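Local coordinates for protein acetyltransferase of GNAT family (Staphylococcus aureus subsp. aureus Mu50, PDB 3D8P) that probably transfers an acetyl group from acetyl-coenzyme A to an amine acceptor whose identity is not established, as GNAT-family enzymes do, at residues A[119-124]-A[153-158]; A[77-82]-A[113-118]; A[66-71]-A[83-88]. One frame throughout, in Å; residues are numbered along the deposited sequence.

Contact 1: residues A[119-124]-A[153-158]; sequences TIDKFI and DNRFYY. With EDO (1,2-ethanediol), chain F.
A classic beta bulge joins the end of strand 114-119 to the start of strand 155-160, with N154 and R155 together facing the single residue T119. The carbonyl O of T119 grips two backbone donors, N154 N and R155 N, each at 3.0 Å. In return T119 N gives its hydrogen to R155 O at 2.8 Å, closing the antiparallel pair. The T119 hydroxyl stands anti to the backbone N (chi1 -170°), which turns CG2 into the position between N and the carbonyl carbon. From there CG2 meets CE1 of Y157 at 4.0 Å, the methyl approaching the ring obliquely, while Y157 OH is held by Q127 of helix 124-132. Strand 155-160 lies between 114-119 and 136-138, the insertion of the last strand that is a mark of the GNAT fold. Beyond T119 the chain leaves the sheet through a type I turn, I120 to F123, and F123 occupies the N-cap position of helix 124-132. Outside the sheet, D121 OD1 lies 2.7 Å from R155 NH1 in a salt bridge whose hydrogen bond is weak, the N-H...O angle being 126°; D121 has two conformers, and the bridge, described for one of them, is correspondingly less certain. OD1 comes in at the guanidinium edge, yet the carboxylate is turned 78° from the guanidinium plane. R155 NE has a second carboxylate partner, E137. A bound ethanediol places its C1 over the centre of the F123 ring, 3.6 Å above the plane.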
loop_
_atom_site.group_PDB
_atom_site.type_symbol
_atom_site.label_atom_id
_atom_site.label_comp_id
_atom_site.label_asym_id
_atom_site.label_seq_id
_atom_site.Cartn_x
_atom_site.Cartn_y
_atom_site.Cartn_z
ATOM N N THR A 119 -0.542 -10.121 -1.118
ATOM C CA THR A 119 0.314 -9.727 -2.222
ATOM C C THR A 119 0.529 -10.948 -3.135
ATOM O O THR A 119 0.124 -12.053 -2.810
ATOM C CB THR A 119 1.625 -9.074 -1.697
ATOM O OG1 THR A 119 2.341 -8.491 -2.787
ATOM C CG2 THR A 119 2.507 -10.067 -0.939
ATOM N N ILE A 120 1.190 -10.765 -4.274
ATOM C CA ILE A 120 1.380 -11.847 -5.258
ATOM C C ILE A 120 2.812 -12.356 -5.140
ATOM O O ILE A 120 3.681 -11.595 -4.702
ATOM C CB ILE A 120 1.123 -11.340 -6.698
ATOM C CG1 ILE A 120 -0.199 -10.561 -6.792
ATOM C CG2 ILE A 120 1.092 -12.502 -7.671
ATOM C CD1 ILE A 120 -1.454 -11.444 -6.687
ATOM N N ASP A 121 3.088 -13.605 -5.541
ATOM C CA ASP A 121 4.431 -14.138 -5.363
ATOM C C ASP A 121 5.436 -13.427 -6.269
ATOM O O ASP A 121 6.638 -13.468 -5.999
ATOM C CB ASP A 121 4.455 -15.660 -5.579
ATOM C CG ASP A 121 5.347 -16.370 -4.576
ATOM O OD1 ASP A 121 5.912 -15.664 -3.711
ATOM O OD2 ASP A 121 5.467 -17.617 -4.633
ATOM N N LYS A 122 4.934 -12.774 -7.327
ATOM C CA LYS A 122 5.762 -12.068 -8.329
ATOM C C LYS A 122 6.502 -10.869 -7.718
ATOM O O LYS A 122 7.566 -10.488 -8.204
ATOM C CB LYS A 122 4.905 -11.577 -9.521
ATOM C CG LYS A 122 4.351 -12.670 -10.447
ATOM N N PHE A 123 5.940 -10.274 -6.662
ATOM C CA PHE A 123 6.627 -9.211 -5.929
ATOM C C PHE A 123 7.590 -9.842 -4.918
ATOM O O PHE A 123 7.348 -9.793 -3.707
ATOM C CB PHE A 123 5.633 -8.259 -5.231
ATOM C CG PHE A 123 4.763 -7.482 -6.185
ATOM C CD1 PHE A 123 5.325 -6.552 -7.057
ATOM C CD2 PHE A 123 3.387 -7.670 -6.209
ATOM C CE1 PHE A 123 4.527 -5.833 -7.946
ATOM C CE2 PHE A 123 2.583 -6.942 -7.084
ATOM C CZ PHE A 123 3.159 -6.026 -7.951
ATOM N N ILE A 124 8.690 -10.390 -5.442
ATOM C CA ILE A 124 9.709 -11.105 -4.667
ATOM C C ILE A 124 10.337 -10.230 -3.572
ATOM O O ILE A 124 10.389 -10.616 -2.400
ATOM C CB ILE A 124 10.834 -11.647 -5.614
ATOM C CG1 ILE A 124 10.285 -12.744 -6.539
ATOM C CG2 ILE A 124 12.012 -12.175 -4.821
ATOM C CD1 ILE A 124 11.180 -13.057 -7.750
ATOM N N ASP A 153 -4.089 -12.402 -5.162
ATOM C CA ASP A 153 -3.175 -12.575 -4.032
ATOM C C ASP A 153 -2.996 -14.030 -3.665
ATOM O O ASP A 153 -3.944 -14.818 -3.661
ATOM C CB ASP A 153 -3.699 -11.879 -2.809
ATOM C CG ASP A 153 -3.663 -10.412 -2.939
ATOM O OD1 ASP A 153 -2.797 -9.944 -3.704
ATOM O OD2 ASP A 153 -4.481 -9.726 -2.270
ATOM N N ASN A 154 -1.770 -14.369 -3.330
ATOM C CA ASN A 154 -1.462 -15.700 -2.883
ATOM C C ASN A 154 -0.563 -15.737 -1.661
ATOM O O ASN A 154 -0.197 -16.834 -1.204
ATOM C CB ASN A 154 -0.857 -16.504 -4.044
ATOM C CG ASN A 154 0.177 -15.711 -4.843
ATOM O OD1 ASN A 154 1.211 -15.328 -4.309
ATOM N ND2 ASN A 154 -0.094 -15.493 -6.135
ATOM N N ARG A 155 -0.155 -14.580 -1.148
ATOM C CA ARG A 155 0.651 -14.552 0.071
ATOM C C ARG A 155 0.037 -13.512 0.988
ATOM O O ARG A 155 -0.309 -12.394 0.542
ATOM C CB ARG A 155 2.130 -14.212 -0.211
ATOM C CG ARG A 155 2.857 -15.083 -1.266
ATOM C CD ARG A 155 3.415 -16.368 -0.735
ATOM N NE ARG A 155 4.460 -16.147 0.264
ATOM C CZ ARG A 155 5.778 -16.171 0.063
ATOM N NH1 ARG A 155 6.310 -16.372 -1.140
ATOM N NH2 ARG A 155 6.579 -15.982 1.101
ATOM N N PHE A 156 -0.103 -13.868 2.264
ATOM C CA PHE A 156 -0.781 -13.013 3.249
ATOM C C PHE A 156 0.091 -12.761 4.450
ATOM O O PHE A 156 0.828 -13.628 4.874
ATOM C CB PHE A 156 -2.129 -13.631 3.670
ATOM C CG PHE A 156 -3.027 -13.882 2.514
ATOM C CD1 PHE A 156 -3.775 -12.831 1.966
ATOM C CD2 PHE A 156 -3.062 -15.126 1.922
ATOM C CE1 PHE A 156 -4.570 -13.049 0.843
ATOM C CE2 PHE A 156 -3.815 -15.346 0.782
ATOM C CZ PHE A 156 -4.597 -14.317 0.268
ATOM N N TYR A 157 -0.011 -11.567 4.998
ATOM C CA TYR A 157 0.824 -11.158 6.091
ATOM C C TYR A 157 0.053 -10.301 7.092
ATOM O O TYR A 157 -0.994 -9.752 6.785
ATOM C CB TYR A 157 2.037 -10.370 5.573
ATOM C CG TYR A 157 2.986 -11.123 4.688
ATOM C CD1 TYR A 157 2.749 -11.234 3.322
ATOM C CD2 TYR A 157 4.138 -11.698 5.194
ATOM C CE1 TYR A 157 3.637 -11.915 2.481
ATOM C CE2 TYR A 157 5.043 -12.370 4.353
ATOM C CZ TYR A 157 4.773 -12.476 3.006
ATOM O OH TYR A 157 5.626 -13.144 2.166
ATOM N N TYR A 158 0.599 -10.213 8.298
ATOM C CA TYR A 158 0.026 -9.429 9.371
ATOM C C TYR A 158 1.137 -8.819 10.237
ATOM O O TYR A 158 2.136 -9.457 10.558
ATOM C CB TYR A 158 -0.942 -10.252 10.249
ATOM C CG TYR A 158 -1.465 -9.480 11.456
ATOM C CD1 TYR A 158 -2.541 -8.616 11.347
ATOM C CD2 TYR A 158 -0.866 -9.629 12.712
ATOM C CE1 TYR A 158 -3.003 -7.891 12.468
ATOM C CE2 TYR A 158 -1.307 -8.926 13.816
ATOM C CZ TYR A 158 -2.384 -8.049 13.686
ATOM O OH TYR A 158 -2.839 -7.372 14.795
HETATM C C1 EDO F . 3.085 -4.526 -4.281
HETATM O O1 EDO F . 2.020 -3.694 -3.790
HETATM C C2 EDO F . 3.832 -5.184 -3.135
HETATM O O2 EDO F . 2.993 -6.148 -2.471
#

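Contact 2: residues A[77-82]-A[113-118]; sequences NMSALK and DGIYLG. With EDO (1,2-ethanediol), chain G.
M78 and Y116 lie on one face of the sheet, and S79 and I115 on the other, where two parallel strands of a beta-alpha-beta unit run side by side. Helix 95-109 makes the crossover between strands 78-86 and 114-119, the central pair of the GNAT fold. On the first face the selenomethionine M78 bends at chi2 and lays SE against the backbone of G114, 3.7 Å from G114 N. Its CG reaches CE2 of Y116 at 4.0 Å, near the plane of the ring. SE itself is 5.4 Å from the ring centroid and 70° off the normal, an oblique Met-aromatic contact. Y116 also meets the ring of Y158 on the next strand. On the opposite face S79 OG stands between its backbone N and carbonyl carbon (chi1 64°), from where it donates to G114 O at 2.7 Å, so that a side-chain hydroxyl serves a carbonyl of the neighbouring strand. L81 sets CB against I115 CG2 at 3.8 Å, and V103 of helix 95-109 touches both residues. L81 and L117 lie side by side and point the same way, their CD2 methyls 4.0 Å apart. Backbone bonds from Y116 N to S79 O and from L81 N to Y116 O hold the middle, but the segment axes diverge by 42°, in keeping with the splay of these strands that receives acetyl-coenzyme A in relatives. The next rung is already open: L81 O and G118 N stand 5.1 Å apart, and one water spans them, donating to L81 O and accepting from G118 N and K82 NZ.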
loop_
_atom_site.group_PDB
_atom_site.type_symbol
_atom_site.label_atom_id
_atom_site.label_comp_id
_atom_site.label_asym_id
_atom_site.label_seq_id
_atom_site.Cartn_x
_atom_site.Cartn_y
_atom_site.Cartn_z
ATOM N N ASN A 77 -11.275 -2.986 14.458
ATOM C CA ASN A 77 -10.106 -2.130 14.540
ATOM C C ASN A 77 -8.861 -2.657 13.843
ATOM O O ASN A 77 -7.746 -2.311 14.228
ATOM C CB ASN A 77 -9.796 -1.760 15.993
ATOM C CG ASN A 77 -10.922 -1.008 16.629
ATOM O OD1 ASN A 77 -11.468 -0.073 16.036
ATOM N ND2 ASN A 77 -11.316 -1.428 17.831
HETATM N N MSE A 78 -9.060 -3.442 12.786
HETATM C CA MSE A 78 -7.952 -3.893 11.988
HETATM C C MSE A 78 -7.901 -3.068 10.694
HETATM O O MSE A 78 -8.721 -2.184 10.465
HETATM C CB MSE A 78 -8.076 -5.388 11.725
HETATM C CG MSE A 78 -8.024 -6.261 12.972
HETATM SE SE MSE A 78 -6.260 -6.154 13.761
HETATM C CE MSE A 78 -6.231 -7.778 14.787
ATOM N N SER A 79 -6.916 -3.360 9.856
ATOM C CA SER A 79 -6.716 -2.603 8.613
ATOM C C SER A 79 -6.039 -3.483 7.575
ATOM O O SER A 79 -5.489 -4.536 7.921
ATOM C CB SER A 79 -5.842 -1.392 8.886
ATOM O OG SER A 79 -4.545 -1.794 9.287
ATOM N N ALA A 80 -6.112 -3.054 6.315
ATOM C CA ALA A 80 -5.441 -3.704 5.209
ATOM C C ALA A 80 -4.575 -2.717 4.419
ATOM O O ALA A 80 -5.047 -1.637 4.000
ATOM C CB ALA A 80 -6.453 -4.365 4.300
ATOM N N LEU A 81 -3.322 -3.109 4.197
ATOM C CA LEU A 81 -2.373 -2.332 3.394
ATOM C C LEU A 81 -2.655 -2.593 1.909
ATOM O O LEU A 81 -2.938 -3.715 1.519
ATOM C CB LEU A 81 -0.936 -2.679 3.759
ATOM C CG LEU A 81 0.148 -1.644 3.499
ATOM C CD1 LEU A 81 0.019 -0.452 4.469
ATOM C CD2 LEU A 81 1.552 -2.248 3.612
ATOM N N LYS A 82 -2.630 -1.528 1.115
ATOM C CA LYS A 82 -2.897 -1.585 -0.303
ATOM C C LYS A 82 -1.944 -0.722 -1.111
ATOM O O LYS A 82 -1.400 0.265 -0.616
ATOM C CB LYS A 82 -4.322 -1.140 -0.594
ATOM C CG LYS A 82 -5.378 -1.887 0.225
ATOM C CD LYS A 82 -6.570 -2.270 -0.594
ATOM C CE LYS A 82 -6.346 -3.585 -1.288
ATOM N NZ LYS A 82 -6.425 -4.729 -0.326
ATOM N N ASP A 113 -5.253 -1.581 15.561
ATOM C CA ASP A 113 -4.474 -2.602 16.241
ATOM C C ASP A 113 -3.532 -3.410 15.370
ATOM O O ASP A 113 -2.575 -4.018 15.875
ATOM C CB ASP A 113 -5.442 -3.560 16.933
ATOM C CG ASP A 113 -6.124 -2.914 18.124
ATOM O OD1 ASP A 113 -5.480 -2.054 18.743
ATOM O OD2 ASP A 113 -7.282 -3.256 18.432
ATOM N N GLY A 114 -3.765 -3.412 14.068
ATOM C CA GLY A 114 -2.960 -4.257 13.206
ATOM C C GLY A 114 -3.215 -4.006 11.761
ATOM O O GLY A 114 -4.193 -3.384 11.434
ATOM N N ILE A 115 -2.339 -4.571 10.929
ATOM C CA ILE A 115 -2.319 -4.388 9.495
ATOM C C ILE A 115 -2.145 -5.729 8.808
ATOM O O ILE A 115 -1.127 -6.417 9.006
ATOM C CB ILE A 115 -1.115 -3.464 9.052
ATOM C CG1 ILE A 115 -1.115 -2.134 9.824
ATOM C CG2 ILE A 115 -1.137 -3.234 7.529
ATOM C CD1 ILE A 115 0.056 -1.212 9.512
ATOM N N TYR A 116 -3.154 -6.093 8.018
ATOM C CA TYR A 116 -3.125 -7.267 7.180
ATOM C C TYR A 116 -2.759 -6.834 5.773
ATOM O O TYR A 116 -2.964 -5.694 5.404
ATOM C CB TYR A 116 -4.511 -7.938 7.134
ATOM C CG TYR A 116 -4.903 -8.677 8.383
ATOM C CD1 TYR A 116 -4.573 -10.013 8.534
ATOM C CD2 TYR A 116 -5.632 -8.068 9.401
ATOM C CE1 TYR A 116 -4.926 -10.712 9.656
ATOM C CE2 TYR A 116 -5.983 -8.780 10.554
ATOM C CZ TYR A 116 -5.634 -10.109 10.652
ATOM O OH TYR A 116 -5.957 -10.868 11.744
ATOM N N LEU A 117 -2.233 -7.748 4.973
ATOM C CA LEU A 117 -2.054 -7.495 3.553
ATOM C C LEU A 117 -2.023 -8.810 2.804
ATOM O O LEU A 117 -1.683 -9.848 3.362
ATOM C CB LEU A 117 -0.780 -6.671 3.270
ATOM C CG LEU A 117 0.611 -7.268 3.459
ATOM C CD1 LEU A 117 1.084 -7.983 2.219
ATOM C CD2 LEU A 117 1.596 -6.222 3.871
ATOM N N GLY A 118 -2.415 -8.745 1.538
ATOM C CA GLY A 118 -2.250 -9.831 0.588
ATOM C C GLY A 118 -1.372 -9.275 -0.530
ATOM O O GLY A 118 -1.448 -8.092 -0.857
HETATM C C1 EDO G . -0.211 -4.933 -0.102
HETATM O O1 EDO G . -0.765 -5.369 -1.336
HETATM C C2 EDO G . 0.379 -3.544 -0.231
HETATM O O2 EDO G . 0.725 -3.370 -1.595
HETATM O O HOH W 1 -4.182 -6.163 0.956
HETATM O O HOH W 2 -4.065 -6.532 -1.777
#

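Contact 3: residues A[66-71]-A[83-88]; sequences VGTIGL and KMFVDK. With EDO (1,2-ethanediol), chain G; EDO (1,2-ethanediol), chain F; ACT (acetate ion), chain E.
T68 meets strand 78-86 with both backbone and hydroxyl. Its N donates to F85 O at 2.8 Å and its O accepts from F85 N at 3.2 Å, that donor standing above the carbonyl plane. The hydroxyl OG1 lies between N and the carbonyl carbon (chi1 63°) and from there donates to K83 O at 2.8 Å. The same oxygen sits at the edge of the F85 ring, 3.8 Å from CD2. On the opposite side of the sheet, I69 and the selenomethionine M84 run side by side, I69 CD1 touching M84 SE at 4.0 Å. Further along the hairpin, D87 N donates to V66 O in an almost straight bond (178°).

K83, although in the strand, has a positive phi of 49°, consistent with the irregularity usual in this strand of GNAT enzymes. Just past it the backbone turns polar atoms to bound solutes: M84 N donates to one ethanediol O2 at 2.9 Å, and M84 O accepts from O1 of another at 2.8 Å. V86 N reaches an acetate oxygen, OXT, at 3.3 Å. These solutes probably come from the crystallisation liquor, but in relatives the equivalent strand binds the pantetheine arm and acetyl group of the cofactor.

Further out, V66 and G67 form a classic beta bulge against A58 of strand 54-59. The F85 ring packs on F20, I21 and I24 of helix 14-28, while I69 rests on L99 and V103 of helix 95-109.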
loop_
_atom_site.group_PDB
_atom_site.type_symbol
_atom_site.label_atom_id
_atom_site.label_comp_id
_atom_site.label_asym_id
_atom_site.label_seq_id
_atom_site.Cartn_x
_atom_site.Cartn_y
_atom_site.Cartn_z
ATOM N N VAL A 66 7.158 9.086 -6.398
ATOM C CA VAL A 66 8.211 8.076 -6.445
ATOM C C VAL A 66 7.838 6.868 -5.546
ATOM O O VAL A 66 8.521 5.857 -5.555
ATOM C CB VAL A 66 9.650 8.655 -6.137
ATOM C CG1 VAL A 66 10.049 9.723 -7.162
ATOM C CG2 VAL A 66 9.777 9.176 -4.711
ATOM N N GLY A 67 6.728 6.973 -4.807
ATOM C CA GLY A 67 6.230 5.906 -4.006
ATOM C C GLY A 67 4.785 6.115 -3.562
ATOM O O GLY A 67 4.275 7.256 -3.501
ATOM N N THR A 68 4.123 5.006 -3.239
ATOM C CA THR A 68 2.730 5.042 -2.826
ATOM C C THR A 68 2.461 4.040 -1.718
ATOM O O THR A 68 3.171 3.027 -1.585
ATOM C CB THR A 68 1.747 4.719 -4.023
ATOM O OG1 THR A 68 1.972 3.390 -4.486
ATOM C CG2 THR A 68 1.921 5.714 -5.199
ATOM N N ILE A 69 1.422 4.312 -0.936
ATOM C CA ILE A 69 0.976 3.346 0.082
ATOM C C ILE A 69 -0.442 3.702 0.489
ATOM O O ILE A 69 -0.735 4.845 0.768
ATOM C CB ILE A 69 1.929 3.300 1.329
ATOM C CG1 ILE A 69 1.809 1.976 2.082
ATOM C CG2 ILE A 69 1.667 4.481 2.278
ATOM C CD1 ILE A 69 2.801 1.858 3.241
ATOM N N GLY A 70 -1.309 2.706 0.503
ATOM C CA GLY A 70 -2.691 2.860 0.923
ATOM C C GLY A 70 -3.034 1.975 2.115
ATOM O O GLY A 70 -2.370 0.973 2.378
ATOM N N LEU A 71 -4.076 2.363 2.835
ATOM C CA LEU A 71 -4.592 1.577 3.935
ATOM C C LEU A 71 -6.095 1.665 3.940
ATOM O O LEU A 71 -6.671 2.782 3.859
ATOM C CB LEU A 71 -4.075 2.083 5.294
ATOM C CG LEU A 71 -4.401 1.187 6.503
ATOM C CD1 LEU A 71 -3.307 0.156 6.772
ATOM C CD2 LEU A 71 -4.663 1.966 7.752
ATOM N N LYS A 83 -1.703 -1.158 -2.347
ATOM C CA LYS A 83 -0.992 -0.375 -3.370
ATOM C C LYS A 83 0.309 0.236 -2.890
ATOM O O LYS A 83 0.518 1.443 -3.050
ATOM C CB LYS A 83 -1.919 0.738 -3.908
ATOM C CG LYS A 83 -3.304 0.293 -4.346
ATOM C CD LYS A 83 -3.326 -0.682 -5.526
ATOM C CE LYS A 83 -4.772 -1.105 -5.831
ATOM N NZ LYS A 83 -4.891 -2.269 -6.730
HETATM N N MSE A 84 1.168 -0.578 -2.285
HETATM C CA MSE A 84 2.498 -0.127 -1.919
HETATM C C MSE A 84 3.472 -0.358 -3.078
HETATM O O MSE A 84 3.661 -1.478 -3.531
HETATM C CB MSE A 84 3.021 -0.777 -0.651
HETATM C CG MSE A 84 4.313 -0.084 -0.216
HETATM SE SE MSE A 84 5.045 -0.822 1.375
HETATM C CE MSE A 84 6.371 0.534 1.603
ATOM N N PHE A 85 4.045 0.729 -3.566
ATOM C CA PHE A 85 4.928 0.723 -4.729
ATOM C C PHE A 85 6.009 1.775 -4.545
ATOM O O PHE A 85 5.755 2.811 -3.947
ATOM C CB PHE A 85 4.155 1.023 -6.007
ATOM C CG PHE A 85 3.250 -0.067 -6.428
ATOM C CD1 PHE A 85 3.734 -1.147 -7.164
ATOM C CD2 PHE A 85 1.910 -0.027 -6.113
ATOM C CE1 PHE A 85 2.896 -2.184 -7.561
ATOM C CE2 PHE A 85 1.069 -1.082 -6.490
ATOM C CZ PHE A 85 1.571 -2.150 -7.212
ATOM N N VAL A 86 7.206 1.497 -5.065
ATOM C CA VAL A 86 8.340 2.407 -4.988
ATOM C C VAL A 86 9.030 2.367 -6.323
ATOM O O VAL A 86 9.259 1.311 -6.877
ATOM C CB VAL A 86 9.331 2.025 -3.856
ATOM C CG1 VAL A 86 10.611 2.914 -3.900
ATOM C CG2 VAL A 86 8.642 2.123 -2.498
ATOM N N ASP A 87 9.331 3.535 -6.860
ATOM C CA ASP A 87 10.041 3.643 -8.119
ATOM C C ASP A 87 11.339 2.804 -8.046
ATOM O O ASP A 87 12.042 2.832 -7.032
ATOM C CB ASP A 87 10.326 5.118 -8.391
ATOM C CG ASP A 87 10.818 5.367 -9.788
ATOM O OD1 ASP A 87 11.904 4.866 -10.132
ATOM O OD2 ASP A 87 10.119 6.084 -10.538
ATOM N N LYS A 88 11.625 2.049 -9.116
ATOM C CA LYS A 88 12.818 1.184 -9.195
ATOM C C LYS A 88 14.086 2.002 -8.981
ATOM O O LYS A 88 14.983 1.588 -8.266
ATOM C CB LYS A 88 12.884 0.437 -10.538
HETATM C C1 EDO G . -0.211 -4.933 -0.102
HETATM O O1 EDO G . -0.765 -5.369 -1.336
HETATM C C2 EDO G . 0.379 -3.544 -0.231
HETATM O O2 EDO G . 0.725 -3.370 -1.595
HETATM C C1 EDO F . 3.085 -4.526 -4.281
HETATM O O1 EDO F . 2.020 -3.694 -3.790
HETATM C C2 EDO F . 3.832 -5.184 -3.135
HETATM O O2 EDO F . 2.993 -6.148 -2.471
HETATM C C ACT E . 7.189 -2.849 -5.634
HETATM O O ACT E . 7.321 -3.931 -4.990
HETATM O OXT ACT E . 7.430 -1.754 -5.061
HETATM C CH3 ACT E . 6.760 -2.856 -7.060
#

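Strand 78-86 is shared by contacts 2 and 3: 65-73 pairs with it in antiparallel fashion along both halves, while 114-119 pairs in parallel with the first half. Both are buried and rely on backbone ladders, a side-chain hydroxyl bonded to a carbonyl across the strands, and selenomethionine or leucine packing. Contact 1 lies nearer the surface, where 114-119 runs out, and adds a salt bridge to its bulge. It joins contact 2 through the Y157 N to L117 O bond. One ethanediol links contacts 1 and 3, another contacts 2 and 3, so all three border the opening between the splayed strands, the probable cofactor cleft.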